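Local structure of iron Transport-associated domain protein (Bacillus anthracis, 4H8Q) at residues T35-P40 against I52-K57; S59-K64 against V107-M112; K77-D82 against V89-A94. The protein is a hemophore of the anthrax bacterium whose NEAT domain binds heme and probably serves to scavenge it from methemoglobin. The protein carries 1 engineered substitution. All coordinates share one frame; numbering follows the deposited sequence.

In the fold
All three contacts reach one antiparallel sheet, closed into a barrel, which forms the framework of the NEAT domain. Interaction 1 comes first along the chain, pinning the loop before strand 41-46 to strand 49-56; interaction 2 joins strands 62-69 and 101-109, and interaction 3, the hairpin of strands 72-82 and 87-94, is nested inside the loop that it closes. Interactions 1 and 2, centres 16 Å apart, touch through Y36 and W61; centres 1 and 3 lie 10 Å apart, because strands 49-56 and 87-94 are neighbours. Interactions 2 and 3 do not touch. Interactions 1 and 2 thus supply residues to the heme pocket, whereas interaction 3 holds the hairpin together away from it.

Interaction 1: T35-P40 against I52-K57; sequences TYVVSP and IAMTLK. Engineered in segment 35-40: T35 (natural residue Gln). With HEM (protoporphyrin IX containing Fe), chain B.
The ammonium of K57 is held by one carbonyl of segment 35-40 and one water: NZ donates to T35 O at 3.2 Å and to a water at 2.6 Å, which in turn donates to V37 O. The lysine chain is bent at chi2 and chi3, and the second bend (72°) brings CE close to T35 O. T35 is an engineered residue, but the bond uses its backbone oxygen alone. Beside it, K57 N gives a nearly straight bond (167°) to Y36 O at 2.8 Å, the donor standing above the carbonyl plane. V38 N returns a bond to T55 O at 3.0 Å, so V37 and L56 face each other in a single bridge. A second water links V38 O to T55 N. Apolar groups fill in between: V38 CG2 lies 3.7 Å from K57 CD, crossing that chain at about a right angle, and also meets T55 CG2, while V37 CG1 reaches L56 CD2 at 4.1 Å and V37 also packs on F20 and V22 of strand 14-24. At the heme end the porphyrin methyl CMC lies over the centre of the Y36 ring, 3.6 Å from Y36 CD2, with CG2 of the engineered T35 over the opposite face, toward the rim. Loop 35-40 is thereby tied to strand 49-56 of the barrel and contributes Y36 to the heme pocket of this NEAT domain.

Interaction 2: S59-K64 against V107-M112; sequences SEWITK and VDIDSM. With HEM (protoporphyrin IX containing Fe), chain B.
CH-pi packing of I109 over the face of W61, backed by a short strand pairing, joins the 3-10 turn 59-61 and the start of strand 62-69 to the end of strand 101-109 and the turn after it, beside the heme. I109 CG1, anti to its carbonyl carbon (chi1 -47°), sits 3.7 Å from the centroid of the W61 five-membered ring, 10° off its normal. CD1 lies over the same face, 3.6 Å from W61 CD2. M112 crosses the indole at about a right angle: its CE packs 4.0 Å from W61 CZ2, and its SD stands obliquely to the six-membered ring, 5.5 Å from the centroid, a Met-aromatic contact. I62 and V107 form an antiparallel non-hydrogen-bonded pair, and D108 N donates to W61 O at 2.8 Å in the carbonyl plane. T63 OG1 donates to D108 OD1 at 2.7 Å, nearly in line with the C-O bond; the same oxygen forms a salt bridge with K106 NZ. V107 CG2 lies 3.6 Å from HEM C3C. Strand 114-125 pairs with the other edge of strand 101-109; beside strand 62-69, T63 and K64 both face K106 in a classic beta bulge, and W61 leans on Y36.

Interaction 3: K77-D82 against V89-A94; sequences KVVSED and VVEFEA
A beta hairpin carrying a classic bulge brings K77-D82 against V89-A94, with V79 and S80 together facing the single residue V89. The hairpin belongs to the antiparallel barrel of the NEAT domain, and segments 77-82 and 89-94 run at 139° between their N-to-C directions. K77 and E91 form a hydrogen-bonded pair: E91 N donates to K77 O at 2.8 Å, and K77 N donates back to E91 O at 3.1 Å. V78 and V90 follow as a non-hydrogen-bonded pair. At the bulge V79 N donates to V89 O at 2.9 Å, and V89 N gives a straight bond (170°) to S80 O, so both polar backbone atoms of V89 are used although the register has slipped by one residue. The side chains of K77 and E91 run side by side and point the same way, yet K77 NZ stays 6.0 Å from E91 OE1; their opposite charges may attract, but the charged atoms do not meet. V79 touches both V89 and E91. Its CG1, anti to its own carbonyl carbon (chi1 -66°), lies 3.9 Å from E91 CB, and CG2 meets V89 CG1 at 3.6 Å. V90 turns to the other face of the sheet, where it packs on L56 and F65, while V89 touches T55 of strand 49-56. On the face shared by K77, S80, V89 and E91, the S80 hydroxyl rests against a methyl group, OG lying 3.3 Å from V89 CG2.

Interaction 1: T35-P40 against I52-K57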
loop_
_atom_site.group_PDB
_atom_site.type_symbol
_atom_site.label_atom_id
_atom_site.label_comp_id
_atom_site.label_asym_id
_atom_site.label_seq_id
_atom_site.Cartn_x
_atom_site.Cartn_y
_atom_site.Cartn_z
ATOM N N THR A 35 5.183 -6.349 -7.070
ATOM C CA THR A 35 5.350 -7.785 -6.882
ATOM C C THR A 35 5.054 -8.217 -5.442
ATOM O O THR A 35 4.719 -9.380 -5.181
ATOM C CB THR A 35 6.812 -8.170 -7.225
ATOM O OG1 THR A 35 7.029 -8.004 -8.637
ATOM C CG2 THR A 35 7.130 -9.597 -6.826
ATOM N N TYR A 36 5.165 -7.265 -4.520
ATOM C CA TYR A 36 5.162 -7.558 -3.086
ATOM C C TYR A 36 3.912 -7.063 -2.380
ATOM O O TYR A 36 3.881 -6.957 -1.158
ATOM C CB TYR A 36 6.408 -6.963 -2.427
ATOM C CG TYR A 36 7.671 -7.582 -2.965
ATOM C CD1 TYR A 36 8.117 -8.802 -2.486
ATOM C CD2 TYR A 36 8.391 -6.968 -3.982
ATOM C CE1 TYR A 36 9.263 -9.390 -2.988
ATOM C CE2 TYR A 36 9.539 -7.545 -4.492
ATOM C CZ TYR A 36 9.967 -8.760 -3.991
ATOM O OH TYR A 36 11.100 -9.351 -4.495
ATOM N N VAL A 37 2.883 -6.746 -3.155
ATOM C CA VAL A 37 1.594 -6.386 -2.584
ATOM C C VAL A 37 0.518 -7.285 -3.174
ATOM O O VAL A 37 0.682 -7.843 -4.264
ATOM C CB VAL A 37 1.225 -4.920 -2.889
ATOM C CG1 VAL A 37 2.308 -3.997 -2.394
ATOM C CG2 VAL A 37 0.988 -4.726 -4.389
ATOM N N VAL A 38 -0.581 -7.442 -2.448
ATOM C CA VAL A 38 -1.699 -8.214 -2.958
ATOM C C VAL A 38 -2.805 -7.300 -3.465
ATOM O O VAL A 38 -3.274 -6.425 -2.749
ATOM C CB VAL A 38 -2.277 -9.138 -1.885
ATOM C CG1 VAL A 38 -3.524 -9.844 -2.415
ATOM C CG2 VAL A 38 -1.225 -10.131 -1.421
ATOM N N SER A 39 -3.202 -7.481 -4.720
ATOM C CA SER A 39 -4.372 -6.788 -5.242
ATOM C C SER A 39 -5.410 -7.864 -5.562
ATOM O O SER A 39 -5.049 -8.917 -6.078
ATOM C CB SER A 39 -4.002 -6.002 -6.507
ATOM O OG SER A 39 -5.141 -5.400 -7.092
ATOM N N PRO A 40 -6.696 -7.607 -5.267
ATOM C CA PRO A 40 -7.200 -6.335 -4.748
ATOM C C PRO A 40 -6.974 -6.161 -3.259
ATOM O O PRO A 40 -6.865 -7.143 -2.495
ATOM C CB PRO A 40 -8.708 -6.428 -5.006
ATOM C CG PRO A 40 -8.996 -7.881 -4.930
ATOM C CD PRO A 40 -7.794 -8.559 -5.524
ATOM N N ILE A 52 -7.935 1.912 3.347
ATOM C CA ILE A 52 -7.454 0.807 2.548
ATOM C C ILE A 52 -6.667 -0.117 3.449
ATOM O O ILE A 52 -5.804 0.335 4.202
ATOM C CB ILE A 52 -6.498 1.313 1.461
ATOM C CG1 ILE A 52 -7.205 2.344 0.576
ATOM C CG2 ILE A 52 -5.931 0.139 0.655
ATOM C CD1 ILE A 52 -8.274 1.749 -0.303
ATOM N N ALA A 53 -6.982 -1.403 3.384
ATOM C CA ALA A 53 -6.193 -2.432 4.041
ATOM C C ALA A 53 -5.495 -3.248 2.971
ATOM O O ALA A 53 -6.137 -3.871 2.124
ATOM C CB ALA A 53 -7.082 -3.325 4.902
ATOM N N MET A 54 -4.168 -3.237 3.021
ATOM C CA MET A 54 -3.345 -3.821 1.968
ATOM C C MET A 54 -2.390 -4.851 2.550
ATOM O O MET A 54 -1.726 -4.581 3.553
ATOM C CB MET A 54 -2.523 -2.714 1.306
ATOM C CG MET A 54 -1.662 -3.198 0.164
ATOM S SD MET A 54 -0.840 -1.810 -0.630
ATOM C CE MET A 54 -2.243 -0.825 -1.133
ATOM N N THR A 55 -2.313 -6.018 1.919
ATOM C CA THR A 55 -1.378 -7.057 2.332
ATOM C C THR A 55 -0.010 -6.878 1.671
ATOM O O THR A 55 0.092 -6.748 0.439
ATOM C CB THR A 55 -1.927 -8.458 2.002
ATOM O OG1 THR A 55 -3.151 -8.667 2.726
ATOM C CG2 THR A 55 -0.919 -9.534 2.384
ATOM N N LEU A 56 1.028 -6.864 2.501
ATOM C CA LEU A 56 2.413 -6.839 2.033
ATOM C C LEU A 56 2.993 -8.243 2.107
ATOM O O LEU A 56 2.878 -8.921 3.138
ATOM C CB LEU A 56 3.249 -5.915 2.917
ATOM C CG LEU A 56 2.814 -4.451 3.009
ATOM C CD1 LEU A 56 3.667 -3.678 3.991
ATOM C CD2 LEU A 56 2.886 -3.805 1.640
ATOM N N LYS A 57 3.610 -8.679 1.014
ATOM C CA LYS A 57 4.326 -9.949 0.989
ATOM C C LYS A 57 5.797 -9.722 1.324
ATOM O O LYS A 57 6.262 -8.587 1.336
ATOM C CB LYS A 57 4.163 -10.610 -0.378
ATOM C CG LYS A 57 2.710 -10.986 -0.669
ATOM C CD LYS A 57 2.324 -10.766 -2.122
ATOM C CE LYS A 57 2.957 -11.775 -3.038
ATOM N NZ LYS A 57 2.475 -11.595 -4.440
HETATM C CHA HEM B . 14.352 -0.864 -7.642
HETATM C CHB HEM B . 16.202 -5.339 -7.311
HETATM C CHC HEM B . 13.279 -6.330 -3.547
HETATM C CHD HEM B . 11.012 -2.087 -4.245
HETATM C C1A HEM B . 15.106 -1.985 -7.865
HETATM C C2A HEM B . 16.142 -2.125 -8.872
HETATM C C3A HEM B . 16.635 -3.364 -8.773
HETATM C C4A HEM B . 15.951 -4.046 -7.699
HETATM C CMA HEM B . 17.755 -3.987 -9.633
HETATM C CAA HEM B . 16.563 -1.034 -9.889
HETATM C CBA HEM B . 15.437 -0.822 -10.902
HETATM C CGA HEM B . 15.097 -2.089 -11.659
HETATM O O1A HEM B . 16.031 -2.794 -12.116
HETATM O O2A HEM B . 13.890 -2.402 -11.837
HETATM C C1B HEM B . 15.555 -5.993 -6.286
HETATM C C2B HEM B . 15.773 -7.370 -5.915
HETATM C C3B HEM B . 14.977 -7.654 -4.887
HETATM C C4B HEM B . 14.218 -6.460 -4.553
HETATM C CMB HEM B . 16.748 -8.346 -6.617
HETATM C CAB HEM B . 14.907 -9.030 -4.189
HETATM C CBB HEM B . 13.989 -9.256 -3.255
HETATM C C1C HEM B . 12.388 -5.282 -3.425
HETATM C C2C HEM B . 11.282 -5.206 -2.487
HETATM C C3C HEM B . 10.656 -4.038 -2.673
HETATM C C4C HEM B . 11.341 -3.323 -3.740
HETATM C CMC HEM B . 10.920 -6.296 -1.447
HETATM C CAC HEM B . 9.424 -3.531 -1.894
HETATM C CBC HEM B . 9.007 -2.279 -2.079
HETATM C C1D HEM B . 11.718 -1.395 -5.201
HETATM C C2D HEM B . 11.372 -0.065 -5.628
HETATM C C3D HEM B . 12.397 0.317 -6.677
HETATM C C4D HEM B . 13.277 -0.819 -6.787
HETATM C CMD HEM B . 10.200 0.793 -5.133
HETATM C CAD HEM B . 12.480 1.646 -7.449
HETATM C CBD HEM B . 12.000 1.445 -8.879
HETATM C CGD HEM B . 10.588 0.933 -8.925
HETATM O O1D HEM B . 9.674 1.530 -8.282
HETATM O O2D HEM B . 10.372 -0.079 -9.641
HETATM N NA HEM B . 15.019 -3.169 -7.170
HETATM N NB HEM B . 14.597 -5.464 -5.435
HETATM N NC HEM B . 12.379 -4.121 -4.175
HETATM N ND HEM B . 12.850 -1.814 -5.903
HETATM FE FE HEM B . 13.862 -3.548 -5.521
HETATM O O HOH W 1 1.260 -9.860 -6.031
HETATM O O HOH W 2 -4.148 -6.348 -0.156
HETATM O O HOH W 3 -5.768 -7.963 0.626
#

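Interaction 2: S59-K64 against V107-M112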
loop_
_atom_site.group_PDB
_atom_site.type_symbol
_atom_site.label_atom_id
_atom_site.label_comp_id
_atom_site.label_asym_id
_atom_site.label_seq_id
_atom_site.Cartn_x
_atom_site.Cartn_y
_atom_site.Cartn_z
ATOM N N SER A 59 7.093 -9.680 4.165
ATOM C CA SER A 59 6.958 -8.651 5.191
ATOM C C SER A 59 8.271 -8.333 5.910
ATOM O O SER A 59 8.585 -7.173 6.175
ATOM C CB SER A 59 5.894 -9.083 6.218
ATOM O OG SER A 59 5.772 -8.127 7.259
ATOM N N GLU A 60 9.033 -9.371 6.236
ATOM C CA GLU A 60 10.291 -9.205 6.946
ATOM C C GLU A 60 11.248 -8.243 6.231
ATOM O O GLU A 60 12.050 -7.571 6.871
ATOM C CB GLU A 60 10.946 -10.577 7.105
ATOM C CG GLU A 60 12.339 -10.575 7.674
ATOM C CD GLU A 60 12.922 -11.980 7.709
ATOM O OE1 GLU A 60 14.108 -12.151 7.346
ATOM O OE2 GLU A 60 12.184 -12.915 8.091
ATOM N N TRP A 61 11.152 -8.182 4.907
ATOM C CA TRP A 61 12.026 -7.306 4.115
ATOM C C TRP A 61 11.560 -5.854 4.090
ATOM O O TRP A 61 12.347 -4.938 3.849
ATOM C CB TRP A 61 12.068 -7.794 2.669
ATOM C CG TRP A 61 12.816 -9.048 2.455
ATOM C CD1 TRP A 61 13.595 -9.721 3.358
ATOM C CD2 TRP A 61 12.859 -9.798 1.243
ATOM N NE1 TRP A 61 14.123 -10.847 2.770
ATOM C CE2 TRP A 61 13.686 -10.919 1.478
ATOM C CE3 TRP A 61 12.279 -9.634 -0.016
ATOM C CZ2 TRP A 61 13.945 -11.868 0.489
ATOM C CZ3 TRP A 61 12.537 -10.578 -0.994
ATOM C CH2 TRP A 61 13.367 -11.681 -0.737
ATOM N N ILE A 62 10.273 -5.638 4.308
ATOM C CA ILE A 62 9.735 -4.287 4.190
ATOM C C ILE A 62 9.728 -3.654 5.567
ATOM O O ILE A 62 8.885 -3.965 6.396
ATOM C CB ILE A 62 8.328 -4.298 3.554
ATOM C CG1 ILE A 62 8.369 -5.025 2.205
ATOM C CG2 ILE A 62 7.814 -2.876 3.393
ATOM C CD1 ILE A 62 7.002 -5.277 1.582
ATOM N N THR A 63 10.699 -2.787 5.828
ATOM C CA THR A 63 10.880 -2.278 7.185
ATOM C C THR A 63 10.081 -1.019 7.501
ATOM O O THR A 63 9.790 -0.741 8.667
ATOM C CB THR A 63 12.364 -2.098 7.538
ATOM O OG1 THR A 63 12.969 -1.218 6.594
ATOM C CG2 THR A 63 13.080 -3.439 7.493
ATOM N N LYS A 64 9.728 -0.257 6.472
ATOM C CA LYS A 64 8.887 0.919 6.647
ATOM C C LYS A 64 7.931 1.045 5.480
ATOM O O LYS A 64 8.282 0.730 4.337
ATOM C CB LYS A 64 9.719 2.202 6.716
ATOM C CG LYS A 64 10.559 2.364 7.967
ATOM C CD LYS A 64 11.196 3.751 7.996
ATOM C CE LYS A 64 11.760 4.069 9.376
ATOM N NZ LYS A 64 12.491 5.373 9.401
ATOM N N VAL A 107 13.273 -0.904 2.372
ATOM C CA VAL A 107 13.488 -2.336 2.207
ATOM C C VAL A 107 14.863 -2.711 2.751
ATOM O O VAL A 107 15.853 -2.017 2.498
ATOM C CB VAL A 107 13.421 -2.737 0.723
ATOM C CG1 VAL A 107 13.501 -4.254 0.569
ATOM C CG2 VAL A 107 12.152 -2.192 0.068
ATOM N N ASP A 108 14.915 -3.793 3.523
ATOM C CA ASP A 108 16.182 -4.290 4.059
ATOM C C ASP A 108 16.275 -5.793 3.918
ATOM O O ASP A 108 15.487 -6.532 4.515
ATOM C CB ASP A 108 16.368 -3.901 5.524
ATOM C CG ASP A 108 16.551 -2.418 5.710
ATOM O OD1 ASP A 108 15.576 -1.754 6.131
ATOM O OD2 ASP A 108 17.665 -1.909 5.432
ATOM N N ILE A 109 17.245 -6.243 3.122
ATOM C CA ILE A 109 17.510 -7.663 2.984
ATOM C C ILE A 109 18.969 -7.878 3.354
ATOM O O ILE A 109 19.861 -7.707 2.523
ATOM C CB ILE A 109 17.248 -8.166 1.558
ATOM C CG1 ILE A 109 15.900 -7.644 1.040
ATOM C CG2 ILE A 109 17.307 -9.691 1.524
ATOM C CD1 ILE A 109 15.579 -8.055 -0.360
ATOM N N ASP A 110 19.213 -8.230 4.611
ATOM C CA ASP A 110 20.580 -8.320 5.122
ATOM C C ASP A 110 21.440 -9.292 4.322
ATOM O O ASP A 110 22.601 -9.011 4.032
ATOM C CB ASP A 110 20.587 -8.715 6.606
ATOM C CG ASP A 110 20.086 -7.601 7.517
ATOM O OD1 ASP A 110 20.040 -6.432 7.075
ATOM O OD2 ASP A 110 19.749 -7.892 8.686
ATOM N N SER A 111 20.863 -10.429 3.957
ATOM C CA SER A 111 21.620 -11.486 3.295
ATOM C C SER A 111 21.993 -11.185 1.840
ATOM O O SER A 111 22.800 -11.901 1.245
ATOM C CB SER A 111 20.853 -12.809 3.372
ATOM O OG SER A 111 19.699 -12.772 2.558
ATOM N N MET A 112 21.407 -10.140 1.257
ATOM C CA MET A 112 21.680 -9.802 -0.135
ATOM C C MET A 112 22.247 -8.392 -0.254
ATOM O O MET A 112 22.325 -7.834 -1.346
ATOM C CB MET A 112 20.415 -9.930 -0.983
ATOM C CG MET A 112 19.792 -11.324 -0.987
ATOM S SD MET A 112 18.180 -11.324 -1.797
ATOM C CE MET A 112 17.461 -12.802 -1.067
HETATM C CHA HEM B . 14.352 -0.864 -7.642
HETATM C CHB HEM B . 16.202 -5.339 -7.311
HETATM C CHC HEM B . 13.279 -6.330 -3.547
HETATM C CHD HEM B . 11.012 -2.087 -4.245
HETATM C C1A HEM B . 15.106 -1.985 -7.865
HETATM C C2A HEM B . 16.142 -2.125 -8.872
HETATM C C3A HEM B . 16.635 -3.364 -8.773
HETATM C C4A HEM B . 15.951 -4.046 -7.699
HETATM C CMA HEM B . 17.755 -3.987 -9.633
HETATM C CAA HEM B . 16.563 -1.034 -9.889
HETATM C CBA HEM B . 15.437 -0.822 -10.902
HETATM C CGA HEM B . 15.097 -2.089 -11.659
HETATM O O1A HEM B . 16.031 -2.794 -12.116
HETATM O O2A HEM B . 13.890 -2.402 -11.837
HETATM C C1B HEM B . 15.555 -5.993 -6.286
HETATM C C2B HEM B . 15.773 -7.370 -5.915
HETATM C C3B HEM B . 14.977 -7.654 -4.887
HETATM C C4B HEM B . 14.218 -6.460 -4.553
HETATM C CMB HEM B . 16.748 -8.346 -6.617
HETATM C CAB HEM B . 14.907 -9.030 -4.189
HETATM C CBB HEM B . 13.989 -9.256 -3.255
HETATM C C1C HEM B . 12.388 -5.282 -3.425
HETATM C C2C HEM B . 11.282 -5.206 -2.487
HETATM C C3C HEM B . 10.656 -4.038 -2.673
HETATM C C4C HEM B . 11.341 -3.323 -3.740
HETATM C CMC HEM B . 10.920 -6.296 -1.447
HETATM C CAC HEM B . 9.424 -3.531 -1.894
HETATM C CBC HEM B . 9.007 -2.279 -2.079
HETATM C C1D HEM B . 11.718 -1.395 -5.201
HETATM C C2D HEM B . 11.372 -0.065 -5.628
HETATM C C3D HEM B . 12.397 0.317 -6.677
HETATM C C4D HEM B . 13.277 -0.819 -6.787
HETATM C CMD HEM B . 10.200 0.793 -5.133
HETATM C CAD HEM B . 12.480 1.646 -7.449
HETATM C CBD HEM B . 12.000 1.445 -8.879
HETATM C CGD HEM B . 10.588 0.933 -8.925
HETATM O O1D HEM B . 9.674 1.530 -8.282
HETATM O O2D HEM B . 10.372 -0.079 -9.641
HETATM N NA HEM B . 15.019 -3.169 -7.170
HETATM N NB HEM B . 14.597 -5.464 -5.435
HETATM N NC HEM B . 12.379 -4.121 -4.175
HETATM N ND HEM B . 12.850 -1.814 -5.903
HETATM FE FE HEM B . 13.862 -3.548 -5.521
HETATM O O HOH W 4 14.648 -6.808 7.100
#

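Interaction 3: K77-D82 against V89-A94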
loop_
_atom_site.group_PDB
_atom_site.type_symbol
_atom_site.label_atom_id
_atom_site.label_comp_id
_atom_site.label_asym_id
_atom_site.label_seq_id
_atom_site.Cartn_x
_atom_site.Cartn_y
_atom_site.Cartn_z
ATOM N N LYS A 77 -0.741 2.021 9.663
ATOM C CA LYS A 77 -0.992 1.166 10.816
ATOM C C LYS A 77 -0.914 -0.311 10.461
ATOM O O LYS A 77 -1.521 -0.754 9.486
ATOM C CB LYS A 77 -2.384 1.468 11.383
ATOM C CG LYS A 77 -2.685 0.681 12.650
ATOM C CD LYS A 77 -4.152 0.790 13.035
ATOM C CE LYS A 77 -4.390 0.200 14.421
ATOM N NZ LYS A 77 -3.779 -1.156 14.579
ATOM N N VAL A 78 -0.183 -1.093 11.250
ATOM C CA VAL A 78 -0.179 -2.532 11.033
ATOM C C VAL A 78 -1.355 -3.121 11.800
ATOM O O VAL A 78 -1.389 -3.068 13.036
ATOM C CB VAL A 78 1.124 -3.182 11.507
ATOM C CG1 VAL A 78 1.080 -4.683 11.272
ATOM C CG2 VAL A 78 2.313 -2.552 10.775
ATOM N N VAL A 79 -2.327 -3.659 11.074
ATOM C CA VAL A 79 -3.529 -4.201 11.713
ATOM C C VAL A 79 -3.500 -5.717 11.872
ATOM O O VAL A 79 -4.334 -6.291 12.571
ATOM C CB VAL A 79 -4.812 -3.767 10.973
ATOM C CG1 VAL A 79 -4.996 -2.266 11.094
ATOM C CG2 VAL A 79 -4.761 -4.185 9.506
ATOM N N SER A 80 -2.543 -6.368 11.223
ATOM C CA SER A 80 -2.303 -7.777 11.461
ATOM C C SER A 80 -0.981 -8.208 10.869
ATOM O O SER A 80 -0.465 -7.583 9.935
ATOM C CB SER A 80 -3.431 -8.658 10.925
ATOM O OG SER A 80 -3.489 -8.634 9.514
ATOM N N GLU A 81 -0.435 -9.271 11.447
ATOM C CA GLU A 81 0.765 -9.913 10.937
ATOM C C GLU A 81 0.562 -11.417 10.939
ATOM O O GLU A 81 -0.059 -11.973 11.852
ATOM C CB GLU A 81 1.974 -9.566 11.799
ATOM C CG GLU A 81 2.357 -8.104 11.802
ATOM C CD GLU A 81 3.640 -7.845 12.574
ATOM O OE1 GLU A 81 4.161 -6.710 12.511
ATOM O OE2 GLU A 81 4.126 -8.781 13.243
ATOM N N ASP A 82 1.076 -12.071 9.906
ATOM C CA ASP A 82 1.082 -13.524 9.838
ATOM C C ASP A 82 2.532 -13.946 9.689
ATOM O O ASP A 82 3.060 -13.981 8.575
ATOM C CB ASP A 82 0.270 -13.999 8.636
ATOM C CG ASP A 82 0.161 -15.515 8.558
ATOM O OD1 ASP A 82 1.038 -16.210 9.114
ATOM O OD2 ASP A 82 -0.797 -16.007 7.923
ATOM N N VAL A 89 -0.683 -6.925 7.167
ATOM C CA VAL A 89 -1.688 -6.047 6.596
ATOM C C VAL A 89 -1.509 -4.651 7.172
ATOM O O VAL A 89 -1.442 -4.467 8.395
ATOM C CB VAL A 89 -3.123 -6.559 6.885
ATOM C CG1 VAL A 89 -4.160 -5.597 6.279
ATOM C CG2 VAL A 89 -3.299 -7.949 6.320
ATOM N N VAL A 90 -1.414 -3.661 6.286
ATOM C CA VAL A 90 -1.285 -2.269 6.707
ATOM C C VAL A 90 -2.530 -1.500 6.290
ATOM O O VAL A 90 -3.191 -1.844 5.304
ATOM C CB VAL A 90 0.003 -1.596 6.151
ATOM C CG1 VAL A 90 1.253 -2.328 6.659
ATOM C CG2 VAL A 90 -0.017 -1.555 4.624
ATOM N N GLU A 91 -2.862 -0.467 7.050
ATOM C CA GLU A 91 -4.087 0.283 6.806
ATOM C C GLU A 91 -3.784 1.766 6.751
ATOM O O GLU A 91 -3.001 2.278 7.551
ATOM C CB GLU A 91 -5.073 0.004 7.935
ATOM C CG GLU A 91 -6.358 0.787 7.868
ATOM C CD GLU A 91 -7.196 0.569 9.117
ATOM O OE1 GLU A 91 -6.967 1.286 10.121
ATOM O OE2 GLU A 91 -8.063 -0.332 9.095
ATOM N N PHE A 92 -4.394 2.451 5.795
ATOM C CA PHE A 92 -4.178 3.880 5.622
ATOM C C PHE A 92 -5.379 4.492 4.929
ATOM O O PHE A 92 -6.191 3.788 4.324
ATOM C CB PHE A 92 -2.896 4.157 4.816
ATOM C CG PHE A 92 -2.847 3.449 3.483
ATOM C CD1 PHE A 92 -3.417 4.021 2.360
ATOM C CD2 PHE A 92 -2.233 2.210 3.360
ATOM C CE1 PHE A 92 -3.369 3.374 1.136
ATOM C CE2 PHE A 92 -2.180 1.557 2.140
ATOM C CZ PHE A 92 -2.756 2.143 1.027
ATOM N N GLU A 93 -5.490 5.810 5.027
ATOM C CA GLU A 93 -6.608 6.529 4.450
ATOM C C GLU A 93 -6.336 6.893 3.002
ATOM O O GLU A 93 -5.199 7.191 2.616
ATOM C CB GLU A 93 -6.869 7.806 5.251
ATOM C CG GLU A 93 -8.170 7.822 6.012
ATOM C CD GLU A 93 -8.459 9.188 6.606
ATOM O OE1 GLU A 93 -7.939 9.477 7.707
ATOM O OE2 GLU A 93 -9.194 9.974 5.965
ATOM N N ALA A 94 -7.388 6.844 2.195
ATOM C CA ALA A 94 -7.329 7.364 0.843
ATOM C C ALA A 94 -8.439 8.398 0.727
ATOM O O ALA A 94 -9.405 8.371 1.488
ATOM C CB ALA A 94 -7.516 6.251 -0.164
#